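Local atomic coordinates of endonuclease 8-like L720 (Acanthamoeba polyphaga mimivirus, PDB entry 4MB7), a protein that is an endonuclease VIII-like protein of the Fpg/Nei family, with an N-terminal beta-sandwich domain, an H2TH domain and a bound zinc ion. Residues His19-Ser25 / Met89-Asn95; Gly26-Met32 / Arg86-Ile90; Lys49-Leu53 / Val64-Met69; Lys60-Val64 / Leu108-Asn112. Numbering follows the deposited sequence.

All four contacts lie in the N-terminal beta-sandwich of the Fpg/Nei fold. Contact 1 pairs two strands of one antiparallel sheet. Contacts 3 and 4 lie in the other sheet: they share Val-64 and pair strand 63-70 with its two neighbours, 50-56 and 104-109, their centres about 13 Å apart. Contact 2 adds the helix 27-32, which follows strand 21-25 directly. It shares Met-89 and Ile-90 with contact 1, and Met-32 reaches the other sheet, with CE 4.2 Å from CD1 of Ile-65 and SD 3.8 Å from CB of Leu-108. The centres of contacts 1 and 3 are about 17 Å apart. Two sulfate ions lie at the Lys-49 end of contact 3.

Contact 1. Residues His19-Ser25 / Met89-Asn95; sequences HRIVSIS and MIIQLDN
Segments 19-25 and 89-95 pair antiparallel, strand axes 4.7 Å apart at 160°. Met-89 CA makes a CA-H...O contact with Ser-25 O at 3.3 Å. Ile-90 and Ser-25 form a hydrogen-bonded pair: Ile-90 N to Ser-25 O is 2.8 Å, Ser-25 N to Ile-90 O 2.9 Å. Ile-91 faces Ile-24 in a non-hydrogen-bonded pair, CA-CA 4.5 Å, with Ile-24 CD1 3.7 Å from Ile-91 CG1. Gln-92 N donates to Ser-23 O at 2.9 Å. Its carbonyl O accepts from Val-22 N at 2.9 Å and weakly from Ser-23 N at 3.3 Å. Val-22 (phi/psi -90/-44) and Ser-23 opposite Gln-92 make a classic beta bulge in strand 21-25, outermost in its sandwich sheet. Leu-93 then pairs with Ile-21, non-hydrogen-bonded, CA-CA 4.6 Å, side chains diverging. Asp-94 (chi1 p) accepts at OD1 from His-19 ND1, 2.8 Å, and at OD2 from Arg-20 N, 2.9 Å, both before strand 21-25. Arg-20 NH1 salt-bridges Asp-38. Asn-95 ND2 lies over one face of the His-19 ring, 3.3 Å from CE1.

Contact 2. Residues Gly26-Met32 / Arg86-Ile90; sequences GPSYKRM and RAFMI
This is a contact between the N-terminus of a short helix and a strand in the beta-sandwich: helix 27-32 follows strand 21-25 and packs beside residues 87-89, next to strand 89-93. Gly-26 is the N-cap residue. Its CA lies 4.3 Å from Met-89 CA and 3.4 Å from Phe-88 O, the latter a CA-H...O contact. Its phi/psi of 115/159 would jam a CB against the preceding carbonyl, and an ideal CB would also clash with Phe-88 O and Met-89 CA. Pro-27 begins the helix at -60/-39. Lys-30 N donates to Gly-26 O at 3.1 Å and Arg-31 N to Pro-27 O at 3.0 Å. Ser-28 N donates to Phe-88 O at 3.1 Å. Ser-28 (chi1 m) also sets OG 3.3 Å from Phe-88 CB. Met-89, with chi1 and chi2 both t, carries its side chain along the helix: CG is 4.1 Å from Tyr-29 CB and SD 4.4 Å from Met-32 CE. Tyr-29 OH is hydrogen-bonded to Leu-36 N. Met-89 and Met-32 also touch strand 104-109, in the sheet that does not contain 89-93. The chemistry implies a join with a single hydrogen bond, Ser-28 N to Phe-88 O, and otherwise mainly apolar packing by the methionines.

Contact 3. Residues Lys49-Leu53 / Val64-Met69; sequences KYIYL and VIRTHM. With SO4 (sulfate ion), chain E; SO4 (sulfate ion), chain D.
Segments 49-53 and 64-69 are the two arms of an antiparallel beta hairpin, with strand axes 4.6 Å apart at 158°. Ile-51 with Thr-67 and Leu-53 with Ile-65 are hydrogen-bonded pairs. Ile-51 N donates to Thr-67 O at 2.9 Å, and Thr-67 N to Ile-51 O at 2.8 Å. Leu-53 N donates to Ile-65 O, and Ile-65 N to Leu-53 O, both at 2.8 Å. Water 4 donates to Ile-51 O and Ile-65 O and accepts from Thr-67 OG1, each at 2.8 Å; OG1 also bonds Trp-101 NE1. Water 3 joins Lys-49 O at 2.8 Å to Met-69 O at 3.1 Å. Tyr-50 (chi1 m) bonds Asn-120 N through its hydroxyl. The Arg-66 guanidinium lies flat on the Tyr-50 ring, centres 4.5 Å apart, an off-centre cation-pi stack. Arg-66 NH1 donates to water 5 at 3.0 Å, which is 2.8 Å from Tyr-52 OH. Extended Lys-49 donates from NZ to O3 of the chain E sulfate at 2.8 Å and to O1 of the chain D sulfate at 3.0 Å; both ions are probably from the crystallisation liquor. Ile-51 CD1 meets Met-69 CE at 3.8 Å. Ile-51 and Met-69 pack on helix 5-13, Ile-51 and Leu-53 on Trp-44 of strand 40-47, and Ile-65 on Ile-106 of strand 104-109, which pairs along the far side of 64-69.

Contact 4. Residues Lys60-Val64 / Leu108-Asn112; sequences KPTYV and LLDPN
Two backbone hydrogen bonds hold this contact. Leu-109 N donates to Val-64 O at 2.6 Å, and Val-64 N donates to Leu-109 O at 2.9 Å. They make Val-64 and Leu-109 an antiparallel hydrogen-bonded pair, CA-CA 4.9 Å. Beyond it the segments diverge, and a water takes over: water 6 donates to Thr-62 O at 2.9 Å and to Asp-110 OD1 at 2.5 Å. The same OD1 accepts from Asn-112 N at 3.1 Å, which is an Asx turn. It turns the chain as it leaves the strand, with Asp-110 at chi1 t and Pro-111 at phi/psi -61/-17. Packing surrounds these bonds. Val-64 (chi1 t) and Leu-109 (chi1 m) lie on the same face of the sheet, CB to CB 4.2 Å. Tyr-63 meets Leu-108 from CD1 to CD1 at 3.6 Å. Pro-111 CD rests 3.3 Å from Thr-62 O. The contact closes one end of the pairing between strands 63-70 and 104-109, the latter an outermost strand of its sheet in the beta-sandwich. Helix 126-136 covers Val-64 and Pro-111 through Ile-130, Tyr-52 of strand 50-56 touches both Val-64 and Leu-109, and Val-34 meets Tyr-63 and Leu-108.

Contact 1. Residues His19-Ser25 / Met89-Asn95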
loop_
_atom_site.group_PDB
_atom_site.type_symbol
_atom_site.label_atom_id
_atom_site.label_comp_id
_atom_site.label_asym_id
_atom_site.label_seq_id
_atom_site.Cartn_x
_atom_site.Cartn_y
_atom_site.Cartn_z
ATOM N N HIS A 19 20.241 2.500 -13.318
ATOM C CA HIS A 19 20.103 2.663 -14.764
ATOM C C HIS A 19 19.618 4.058 -15.150
ATOM O O HIS A 19 18.930 4.726 -14.377
ATOM C CB HIS A 19 19.194 1.581 -15.354
ATOM C CG HIS A 19 19.813 0.218 -15.358
ATOM N ND1 HIS A 19 20.717 -0.185 -16.319
ATOM C CD2 HIS A 19 19.673 -0.829 -14.512
ATOM C CE1 HIS A 19 21.099 -1.423 -16.068
ATOM N NE2 HIS A 19 20.480 -1.838 -14.977
ATOM N N ARG A 20 19.988 4.486 -16.351
ATOM C CA ARG A 20 19.713 5.840 -16.817
ATOM C C ARG A 20 18.427 5.912 -17.628
ATOM O O ARG A 20 18.137 5.025 -18.430
ATOM C CB ARG A 20 20.887 6.345 -17.662
ATOM C CG ARG A 20 20.718 7.755 -18.202
ATOM C CD ARG A 20 21.972 8.216 -18.931
ATOM N NE ARG A 20 22.422 7.232 -19.911
ATOM C CZ ARG A 20 21.973 7.160 -21.160
ATOM N NH1 ARG A 20 21.056 8.016 -21.589
ATOM N NH2 ARG A 20 22.439 6.228 -21.980
ATOM N N ILE A 21 17.658 6.977 -17.420
ATOM C CA ILE A 21 16.459 7.212 -18.212
ATOM C C ILE A 21 16.823 7.748 -19.591
ATOM O O ILE A 21 17.384 8.836 -19.718
ATOM C CB ILE A 21 15.506 8.200 -17.517
ATOM C CG1 ILE A 21 14.977 7.594 -16.214
ATOM C CG2 ILE A 21 14.356 8.567 -18.444
ATOM C CD1 ILE A 21 14.160 8.558 -15.375
ATOM N N VAL A 22 16.500 6.976 -20.622
ATOM C CA VAL A 22 16.788 7.373 -21.996
ATOM C C VAL A 22 15.620 8.159 -22.582
ATOM O O VAL A 22 15.811 9.182 -23.238
ATOM C CB VAL A 22 17.097 6.149 -22.880
ATOM C CG1 VAL A 22 17.152 6.543 -24.348
ATOM C CG2 VAL A 22 18.406 5.507 -22.447
ATOM N N SER A 23 14.409 7.675 -22.333
ATOM C CA SER A 23 13.207 8.376 -22.759
ATOM C C SER A 23 12.107 8.213 -21.715
ATOM O O SER A 23 12.086 7.234 -20.971
ATOM C CB SER A 23 12.734 7.870 -24.127
ATOM O OG SER A 23 12.394 6.498 -24.079
ATOM N N ILE A 24 11.202 9.183 -21.663
ATOM C CA ILE A 24 10.120 9.183 -20.682
ATOM C C ILE A 24 8.945 10.000 -21.216
ATOM O O ILE A 24 9.142 11.057 -21.815
ATOM C CB ILE A 24 10.610 9.722 -19.313
ATOM C CG1 ILE A 24 9.467 9.775 -18.296
ATOM C CG2 ILE A 24 11.260 11.088 -19.467
ATOM C CD1 ILE A 24 9.938 10.032 -16.877
ATOM N N SER A 25 7.726 9.500 -21.022
ATOM C CA SER A 25 6.544 10.166 -21.567
ATOM C C SER A 25 5.243 9.746 -20.882
ATOM O O SER A 25 5.244 8.912 -19.979
ATOM C CB SER A 25 6.435 9.905 -23.071
ATOM O OG SER A 25 6.212 8.529 -23.330
ATOM N N MET A 89 2.309 6.696 -17.618
ATOM C CA MET A 89 3.711 7.078 -17.733
ATOM C C MET A 89 4.555 5.937 -18.285
ATOM O O MET A 89 4.342 4.773 -17.947
ATOM C CB MET A 89 4.262 7.552 -16.382
ATOM C CG MET A 89 5.666 8.141 -16.451
ATOM S SD MET A 89 6.136 9.058 -14.966
ATOM C CE MET A 89 6.192 7.755 -13.744
ATOM N N ILE A 90 5.508 6.286 -19.143
ATOM C CA ILE A 90 6.391 5.319 -19.778
ATOM C C ILE A 90 7.834 5.734 -19.557
ATOM O O ILE A 90 8.221 6.841 -19.915
ATOM C CB ILE A 90 6.160 5.273 -21.300
ATOM C CG1 ILE A 90 4.686 5.034 -21.610
ATOM C CG2 ILE A 90 7.025 4.197 -21.938
ATOM C CD1 ILE A 90 4.159 3.786 -20.987
ATOM N N ILE A 91 8.632 4.853 -18.967
ATOM C CA ILE A 91 10.051 5.135 -18.789
ATOM C C ILE A 91 10.911 4.051 -19.420
ATOM O O ILE A 91 10.897 2.902 -18.981
ATOM C CB ILE A 91 10.435 5.270 -17.304
ATOM C CG1 ILE A 91 9.617 6.377 -16.636
ATOM C CG2 ILE A 91 11.925 5.558 -17.173
ATOM C CD1 ILE A 91 10.016 6.654 -15.197
ATOM N N GLN A 92 11.655 4.419 -20.458
ATOM C CA GLN A 92 12.611 3.494 -21.059
ATOM C C GLN A 92 14.017 3.747 -20.527
ATOM O O GLN A 92 14.497 4.881 -20.525
ATOM C CB GLN A 92 12.598 3.591 -22.586
ATOM C CG GLN A 92 13.587 2.636 -23.245
ATOM C CD GLN A 92 13.342 2.452 -24.727
ATOM O OE1 GLN A 92 12.377 2.976 -25.283
ATOM N NE2 GLN A 92 14.218 1.696 -25.378
ATOM N N LEU A 93 14.672 2.683 -20.076
ATOM C CA LEU A 93 16.005 2.789 -19.499
ATOM C C LEU A 93 17.098 2.432 -20.508
ATOM O O LEU A 93 16.808 2.019 -21.630
ATOM C CB LEU A 93 16.109 1.899 -18.262
ATOM C CG LEU A 93 15.047 2.215 -17.204
ATOM C CD1 LEU A 93 15.080 1.198 -16.083
ATOM C CD2 LEU A 93 15.247 3.623 -16.661
ATOM N N ASP A 94 18.354 2.592 -20.098
ATOM C CA ASP A 94 19.494 2.367 -20.987
ATOM C C ASP A 94 19.715 0.901 -21.363
ATOM O O ASP A 94 20.435 0.604 -22.317
ATOM C CB ASP A 94 20.774 2.967 -20.394
ATOM C CG ASP A 94 21.030 2.515 -18.966
ATOM O OD1 ASP A 94 20.491 1.464 -18.559
ATOM O OD2 ASP A 94 21.777 3.214 -18.250
ATOM N N ASN A 95 19.100 -0.012 -20.616
ATOM C CA ASN A 95 19.205 -1.436 -20.920
ATOM C C ASN A 95 17.970 -1.985 -21.634
ATOM O O ASN A 95 17.682 -3.181 -21.554
ATOM C CB ASN A 95 19.491 -2.247 -19.653
ATOM C CG ASN A 95 18.399 -2.108 -18.608
ATOM O OD1 ASN A 95 17.434 -1.368 -18.795
ATOM N ND2 ASN A 95 18.544 -2.829 -17.503
HETATM O O HOH W 1 23.603 5.140 -19.388
HETATM O O HOH W 2 9.597 6.192 -22.860
#

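Contact 2. Residues Gly26-Met32 / Arg86-Ile90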
loop_
_atom_site.group_PDB
_atom_site.type_symbol
_atom_site.label_atom_id
_atom_site.label_comp_id
_atom_site.label_asym_id
_atom_site.label_seq_id
_atom_site.Cartn_x
_atom_site.Cartn_y
_atom_site.Cartn_z
ATOM N N GLY A 26 4.134 10.326 -21.337
ATOM C CA GLY A 26 2.823 10.051 -20.773
ATOM C C GLY A 26 2.238 11.280 -20.103
ATOM O O GLY A 26 2.975 12.196 -19.741
ATOM N N PRO A 27 0.905 11.312 -19.938
ATOM C CA PRO A 27 0.228 12.460 -19.320
ATOM C C PRO A 27 0.699 12.744 -17.895
ATOM O O PRO A 27 0.842 13.908 -17.527
ATOM C CB PRO A 27 -1.252 12.048 -19.328
ATOM C CG PRO A 27 -1.254 10.566 -19.540
ATOM C CD PRO A 27 -0.049 10.279 -20.377
ATOM N N SER A 28 0.944 11.698 -17.110
ATOM C CA SER A 28 1.405 11.879 -15.736
ATOM C C SER A 28 2.820 12.447 -15.678
ATOM O O SER A 28 3.183 13.124 -14.716
ATOM C CB SER A 28 1.326 10.567 -14.952
ATOM O OG SER A 28 -0.018 10.193 -14.713
ATOM N N TYR A 29 3.620 12.169 -16.702
ATOM C CA TYR A 29 4.962 12.735 -16.773
ATOM C C TYR A 29 4.908 14.218 -17.126
ATOM O O TYR A 29 5.588 15.035 -16.505
ATOM C CB TYR A 29 5.827 11.991 -17.792
ATOM C CG TYR A 29 7.139 12.692 -18.060
ATOM C CD1 TYR A 29 8.045 12.922 -17.031
ATOM C CD2 TYR A 29 7.471 13.129 -19.335
ATOM C CE1 TYR A 29 9.246 13.564 -17.266
ATOM C CE2 TYR A 29 8.672 13.771 -19.580
ATOM C CZ TYR A 29 9.555 13.987 -18.542
ATOM O OH TYR A 29 10.750 14.625 -18.781
ATOM N N LYS A 30 4.101 14.552 -18.129
ATOM C CA LYS A 30 3.910 15.940 -18.539
ATOM C C LYS A 30 3.396 16.795 -17.387
ATOM O O LYS A 30 3.811 17.943 -17.222
ATOM C CB LYS A 30 2.935 16.029 -19.719
ATOM C CG LYS A 30 3.470 15.458 -21.020
ATOM N N ARG A 31 2.495 16.223 -16.594
ATOM C CA ARG A 31 1.876 16.937 -15.481
ATOM C C ARG A 31 2.907 17.397 -14.449
ATOM O O ARG A 31 2.753 18.452 -13.838
ATOM C CB ARG A 31 0.809 16.062 -14.812
ATOM C CG ARG A 31 -0.026 16.787 -13.763
ATOM C CD ARG A 31 -1.063 15.872 -13.119
ATOM N NE ARG A 31 -2.027 15.350 -14.087
ATOM C CZ ARG A 31 -2.087 14.081 -14.483
ATOM N NH1 ARG A 31 -1.242 13.186 -13.988
ATOM N NH2 ARG A 31 -2.998 13.706 -15.371
ATOM N N MET A 32 3.963 16.609 -14.270
ATOM C CA MET A 32 5.007 16.943 -13.306
ATOM C C MET A 32 5.858 18.126 -13.767
ATOM O O MET A 32 6.522 18.774 -12.957
ATOM C CB MET A 32 5.883 15.723 -13.011
ATOM C CG MET A 32 5.116 14.564 -12.389
ATOM S SD MET A 32 6.180 13.200 -11.878
ATOM C CE MET A 32 7.156 12.989 -13.364
ATOM N N ARG A 86 -3.071 3.295 -22.846
ATOM C CA ARG A 86 -3.737 3.621 -21.594
ATOM C C ARG A 86 -2.758 3.871 -20.444
ATOM O O ARG A 86 -3.152 4.139 -19.325
ATOM C CB ARG A 86 -4.730 2.523 -21.218
ATOM N N ALA A 87 -1.475 3.804 -20.738
ATOM C CA ALA A 87 -0.469 3.951 -19.693
ATOM C C ALA A 87 -0.278 5.420 -19.331
ATOM O O ALA A 87 -0.194 6.278 -20.209
ATOM C CB ALA A 87 0.839 3.333 -20.125
ATOM N N PHE A 88 -0.214 5.704 -18.034
ATOM C CA PHE A 88 -0.086 7.076 -17.557
ATOM C C PHE A 88 1.337 7.598 -17.706
ATOM O O PHE A 88 1.549 8.795 -17.885
ATOM C CB PHE A 88 -0.523 7.190 -16.093
ATOM C CG PHE A 88 -2.008 7.082 -15.889
ATOM C CD1 PHE A 88 -2.863 6.938 -16.970
ATOM C CD2 PHE A 88 -2.550 7.143 -14.614
ATOM C CE1 PHE A 88 -4.231 6.841 -16.783
ATOM C CE2 PHE A 88 -3.918 7.049 -14.420
ATOM C CZ PHE A 88 -4.758 6.897 -15.506
ATOM N N MET A 89 2.309 6.696 -17.618
ATOM C CA MET A 89 3.711 7.078 -17.733
ATOM C C MET A 89 4.555 5.937 -18.285
ATOM O O MET A 89 4.342 4.773 -17.947
ATOM C CB MET A 89 4.262 7.552 -16.382
ATOM C CG MET A 89 5.666 8.141 -16.451
ATOM S SD MET A 89 6.136 9.058 -14.966
ATOM C CE MET A 89 6.192 7.755 -13.744
ATOM N N ILE A 90 5.508 6.286 -19.143
ATOM C CA ILE A 90 6.391 5.319 -19.778
ATOM C C ILE A 90 7.834 5.734 -19.557
ATOM O O ILE A 90 8.221 6.841 -19.915
ATOM C CB ILE A 90 6.160 5.273 -21.300
ATOM C CG1 ILE A 90 4.686 5.034 -21.610
ATOM C CG2 ILE A 90 7.025 4.197 -21.938
ATOM C CD1 ILE A 90 4.159 3.786 -20.987
#

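Contact 3. Residues Lys49-Leu53 / Val64-Met69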
loop_
_atom_site.group_PDB
_atom_site.type_symbol
_atom_site.label_atom_id
_atom_site.label_comp_id
_atom_site.label_asym_id
_atom_site.label_seq_id
_atom_site.Cartn_x
_atom_site.Cartn_y
_atom_site.Cartn_z
ATOM N N LYS A 49 0.885 2.123 1.064
ATOM C CA LYS A 49 0.375 2.097 -0.303
ATOM C C LYS A 49 1.161 3.009 -1.249
ATOM O O LYS A 49 0.731 3.264 -2.376
ATOM C CB LYS A 49 -1.115 2.452 -0.319
ATOM C CG LYS A 49 -1.974 1.489 0.497
ATOM C CD LYS A 49 -3.438 1.891 0.484
ATOM C CE LYS A 49 -4.265 0.964 1.363
ATOM N NZ LYS A 49 -5.660 1.453 1.530
ATOM N N TYR A 50 2.311 3.491 -0.791
ATOM C CA TYR A 50 3.161 4.357 -1.606
ATOM C C TYR A 50 4.438 3.642 -2.042
ATOM O O TYR A 50 5.107 3.003 -1.230
ATOM C CB TYR A 50 3.558 5.612 -0.824
ATOM C CG TYR A 50 2.448 6.607 -0.550
ATOM C CD1 TYR A 50 1.587 7.023 -1.556
ATOM C CD2 TYR A 50 2.278 7.144 0.722
ATOM C CE1 TYR A 50 0.580 7.945 -1.300
ATOM C CE2 TYR A 50 1.280 8.059 0.988
ATOM C CZ TYR A 50 0.433 8.457 -0.023
ATOM O OH TYR A 50 -0.562 9.372 0.250
ATOM N N ILE A 51 4.777 3.764 -3.322
ATOM C CA ILE A 51 6.076 3.326 -3.825
ATOM C C ILE A 51 6.887 4.549 -4.241
ATOM O O ILE A 51 6.388 5.407 -4.967
ATOM C CB ILE A 51 5.938 2.383 -5.036
ATOM C CG1 ILE A 51 5.230 1.092 -4.631
ATOM C CG2 ILE A 51 7.310 2.068 -5.626
ATOM C CD1 ILE A 51 5.073 0.101 -5.767
ATOM N N TYR A 52 8.135 4.627 -3.786
ATOM C CA TYR A 52 8.958 5.807 -4.029
ATOM C C TYR A 52 10.129 5.521 -4.956
ATOM O O TYR A 52 10.753 4.462 -4.880
ATOM C CB TYR A 52 9.479 6.381 -2.708
ATOM C CG TYR A 52 8.398 6.879 -1.776
ATOM C CD1 TYR A 52 7.978 8.202 -1.816
ATOM C CD2 TYR A 52 7.800 6.028 -0.855
ATOM C CE1 TYR A 52 6.991 8.665 -0.963
ATOM C CE2 TYR A 52 6.808 6.482 0.002
ATOM C CZ TYR A 52 6.409 7.802 -0.059
ATOM O OH TYR A 52 5.424 8.266 0.785
ATOM N N LEU A 53 10.424 6.487 -5.821
ATOM C CA LEU A 53 11.504 6.377 -6.794
ATOM C C LEU A 53 12.407 7.607 -6.730
ATOM O O LEU A 53 11.990 8.711 -7.080
ATOM C CB LEU A 53 10.922 6.226 -8.202
ATOM C CG LEU A 53 11.879 6.328 -9.392
ATOM C CD1 LEU A 53 12.980 5.293 -9.283
ATOM C CD2 LEU A 53 11.120 6.169 -10.699
ATOM N N VAL A 64 12.014 12.920 -6.206
ATOM C CA VAL A 64 11.400 11.661 -5.808
ATOM C C VAL A 64 10.026 11.541 -6.447
ATOM O O VAL A 64 9.182 12.423 -6.300
ATOM C CB VAL A 64 11.263 11.545 -4.278
ATOM C CG1 VAL A 64 10.475 10.288 -3.909
ATOM C CG2 VAL A 64 12.635 11.535 -3.619
ATOM N N ILE A 65 9.811 10.454 -7.174
ATOM C CA ILE A 65 8.499 10.174 -7.739
ATOM C C ILE A 65 7.737 9.234 -6.818
ATOM O O ILE A 65 8.216 8.145 -6.497
ATOM C CB ILE A 65 8.602 9.539 -9.135
ATOM C CG1 ILE A 65 9.266 10.509 -10.113
ATOM C CG2 ILE A 65 7.224 9.148 -9.640
ATOM C CD1 ILE A 65 9.415 9.950 -11.510
ATOM N N ARG A 66 6.560 9.668 -6.384
ATOM C CA ARG A 66 5.714 8.851 -5.527
ATOM C C ARG A 66 4.544 8.280 -6.313
ATOM O O ARG A 66 3.817 9.011 -6.988
ATOM C CB ARG A 66 5.192 9.661 -4.337
ATOM C CG ARG A 66 4.429 8.828 -3.319
ATOM C CD ARG A 66 3.705 9.714 -2.315
ATOM N NE ARG A 66 2.589 10.421 -2.938
ATOM C CZ ARG A 66 1.940 11.436 -2.380
ATOM N NH1 ARG A 66 2.294 11.876 -1.179
ATOM N NH2 ARG A 66 0.939 12.015 -3.026
ATOM N N THR A 67 4.367 6.969 -6.217
ATOM C CA THR A 67 3.277 6.292 -6.900
ATOM C C THR A 67 2.295 5.695 -5.900
ATOM O O THR A 67 2.685 4.978 -4.977
ATOM C CB THR A 67 3.801 5.167 -7.814
ATOM O OG1 THR A 67 4.708 5.717 -8.778
ATOM C CG2 THR A 67 2.648 4.488 -8.538
ATOM N N HIS A 68 1.020 6.012 -6.084
ATOM C CA HIS A 68 -0.044 5.364 -5.335
ATOM C C HIS A 68 -0.911 4.581 -6.315
ATOM O O HIS A 68 -1.661 5.166 -7.098
ATOM C CB HIS A 68 -0.892 6.397 -4.592
ATOM C CG HIS A 68 -2.055 5.802 -3.860
ATOM N ND1 HIS A 68 -3.247 6.473 -3.685
ATOM C CD2 HIS A 68 -2.209 4.599 -3.259
ATOM C CE1 HIS A 68 -4.084 5.708 -3.008
ATOM N NE2 HIS A 68 -3.479 4.565 -2.737
ATOM N N MET A 69 -0.792 3.260 -6.280
ATOM C CA MET A 69 -1.542 2.409 -7.193
ATOM C C MET A 69 -3.011 2.335 -6.786
ATOM O O MET A 69 -3.339 1.960 -5.662
ATOM C CB MET A 69 -0.923 1.009 -7.256
ATOM C CG MET A 69 0.457 0.982 -7.900
ATOM S SD MET A 69 1.173 -0.671 -8.019
ATOM C CE MET A 69 1.497 -1.040 -6.294
HETATM S S SO4 E . -5.307 5.423 0.691
HETATM O O1 SO4 E . -3.872 5.475 0.431
HETATM O O2 SO4 E . -6.023 5.251 -0.569
HETATM O O3 SO4 E . -5.599 4.298 1.576
HETATM O O4 SO4 E . -5.735 6.666 1.327
HETATM S S SO4 D . -8.275 -0.309 -0.506
HETATM O O1 SO4 D . -6.817 -0.285 -0.572
HETATM O O2 SO4 D . -8.822 0.551 -1.552
HETATM O O3 SO4 D . -8.746 -1.677 -0.707
HETATM O O4 SO4 D . -8.713 0.177 0.798
HETATM O O HOH W 3 -0.777 1.508 -3.987
HETATM O O HOH W 4 7.185 5.775 -7.577
HETATM O O HOH W 5 4.109 10.718 0.968
#

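Contact 4. Residues Lys60-Val64 / Leu108-Asn112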
loop_
_atom_site.group_PDB
_atom_site.type_symbol
_atom_site.label_atom_id
_atom_site.label_comp_id
_atom_site.label_asym_id
_atom_site.label_seq_id
_atom_site.Cartn_x
_atom_site.Cartn_y
_atom_site.Cartn_z
ATOM N N LYS A 60 22.332 18.663 -10.847
ATOM C CA LYS A 60 20.908 18.918 -11.027
ATOM C C LYS A 60 20.137 18.540 -9.765
ATOM O O LYS A 60 20.625 17.768 -8.977
ATOM C CB LYS A 60 20.357 18.100 -12.183
ATOM C CG LYS A 60 20.869 18.450 -13.565
ATOM C CD LYS A 60 19.939 17.847 -14.600
ATOM C CE LYS A 60 20.554 17.824 -15.980
ATOM N NZ LYS A 60 19.500 17.823 -17.020
ATOM N N PRO A 61 18.950 19.104 -9.564
ATOM C CA PRO A 61 18.205 18.788 -8.342
ATOM C C PRO A 61 17.728 17.339 -8.315
ATOM O O PRO A 61 17.339 16.785 -9.344
ATOM C CB PRO A 61 17.007 19.744 -8.402
ATOM C CG PRO A 61 16.870 20.097 -9.840
ATOM C CD PRO A 61 18.265 20.122 -10.380
ATOM N N THR A 62 17.780 16.734 -7.135
ATOM C CA THR A 62 17.274 15.385 -6.932
ATOM C C THR A 62 15.754 15.418 -6.815
ATOM O O THR A 62 15.192 16.330 -6.213
ATOM C CB THR A 62 17.886 14.757 -5.664
ATOM O OG1 THR A 62 19.280 14.509 -5.882
ATOM C CG2 THR A 62 17.197 13.443 -5.307
ATOM N N TYR A 63 15.090 14.433 -7.409
ATOM C CA TYR A 63 13.640 14.330 -7.305
ATOM C C TYR A 63 13.198 12.961 -6.804
ATOM O O TYR A 63 13.909 11.968 -6.955
ATOM C CB TYR A 63 12.978 14.615 -8.653
ATOM C CG TYR A 63 13.045 16.061 -9.084
ATOM C CD1 TYR A 63 12.249 17.024 -8.475
ATOM C CD2 TYR A 63 13.895 16.461 -10.105
ATOM C CE1 TYR A 63 12.303 18.351 -8.872
ATOM C CE2 TYR A 63 13.956 17.783 -10.508
ATOM C CZ TYR A 63 13.159 18.723 -9.890
ATOM O OH TYR A 63 13.220 20.038 -10.293
ATOM N N VAL A 64 12.014 12.920 -6.206
ATOM C CA VAL A 64 11.400 11.661 -5.808
ATOM C C VAL A 64 10.026 11.541 -6.447
ATOM O O VAL A 64 9.182 12.423 -6.300
ATOM C CB VAL A 64 11.263 11.545 -4.278
ATOM C CG1 VAL A 64 10.475 10.288 -3.909
ATOM C CG2 VAL A 64 12.635 11.535 -3.619
ATOM N N LEU A 108 5.258 14.176 -8.308
ATOM C CA LEU A 108 6.639 14.605 -8.143
ATOM C C LEU A 108 6.836 15.172 -6.744
ATOM O O LEU A 108 6.105 16.066 -6.318
ATOM C CB LEU A 108 6.999 15.671 -9.176
ATOM C CG LEU A 108 8.445 16.169 -9.110
ATOM C CD1 LEU A 108 9.388 15.125 -9.688
ATOM C CD2 LEU A 108 8.603 17.506 -9.820
ATOM N N LEU A 109 7.820 14.648 -6.026
ATOM C CA LEU A 109 8.159 15.175 -4.712
ATOM C C LEU A 109 9.564 15.764 -4.723
ATOM O O LEU A 109 10.546 15.063 -4.966
ATOM C CB LEU A 109 8.044 14.091 -3.638
ATOM C CG LEU A 109 6.657 13.490 -3.409
ATOM C CD1 LEU A 109 6.692 12.487 -2.266
ATOM C CD2 LEU A 109 5.627 14.576 -3.142
ATOM N N ASP A 110 9.644 17.064 -4.472
ATOM C CA ASP A 110 10.918 17.757 -4.364
ATOM C C ASP A 110 11.318 17.785 -2.892
ATOM O O ASP A 110 10.662 18.434 -2.082
ATOM C CB ASP A 110 10.779 19.173 -4.937
ATOM C CG ASP A 110 12.022 20.029 -4.730
ATOM O OD1 ASP A 110 13.086 19.499 -4.347
ATOM O OD2 ASP A 110 11.928 21.252 -4.968
ATOM N N PRO A 111 12.399 17.070 -2.544
ATOM C CA PRO A 111 12.856 16.942 -1.154
ATOM C C PRO A 111 13.234 18.273 -0.503
ATOM O O PRO A 111 13.317 18.344 0.721
ATOM C CB PRO A 111 14.089 16.037 -1.271
ATOM C CG PRO A 111 14.527 16.161 -2.692
ATOM C CD PRO A 111 13.266 16.333 -3.478
ATOM N N ASN A 112 13.458 19.305 -1.309
ATOM C CA ASN A 112 13.776 20.630 -0.786
ATOM C C ASN A 112 12.565 21.553 -0.749
ATOM O O ASN A 112 12.687 22.738 -0.442
ATOM C CB ASN A 112 14.879 21.281 -1.622
ATOM C CG ASN A 112 16.243 20.678 -1.362
ATOM O OD1 ASN A 112 16.374 19.707 -0.617
ATOM N ND2 ASN A 112 17.270 21.252 -1.979
HETATM O O HOH W 6 15.430 18.959 -5.038
#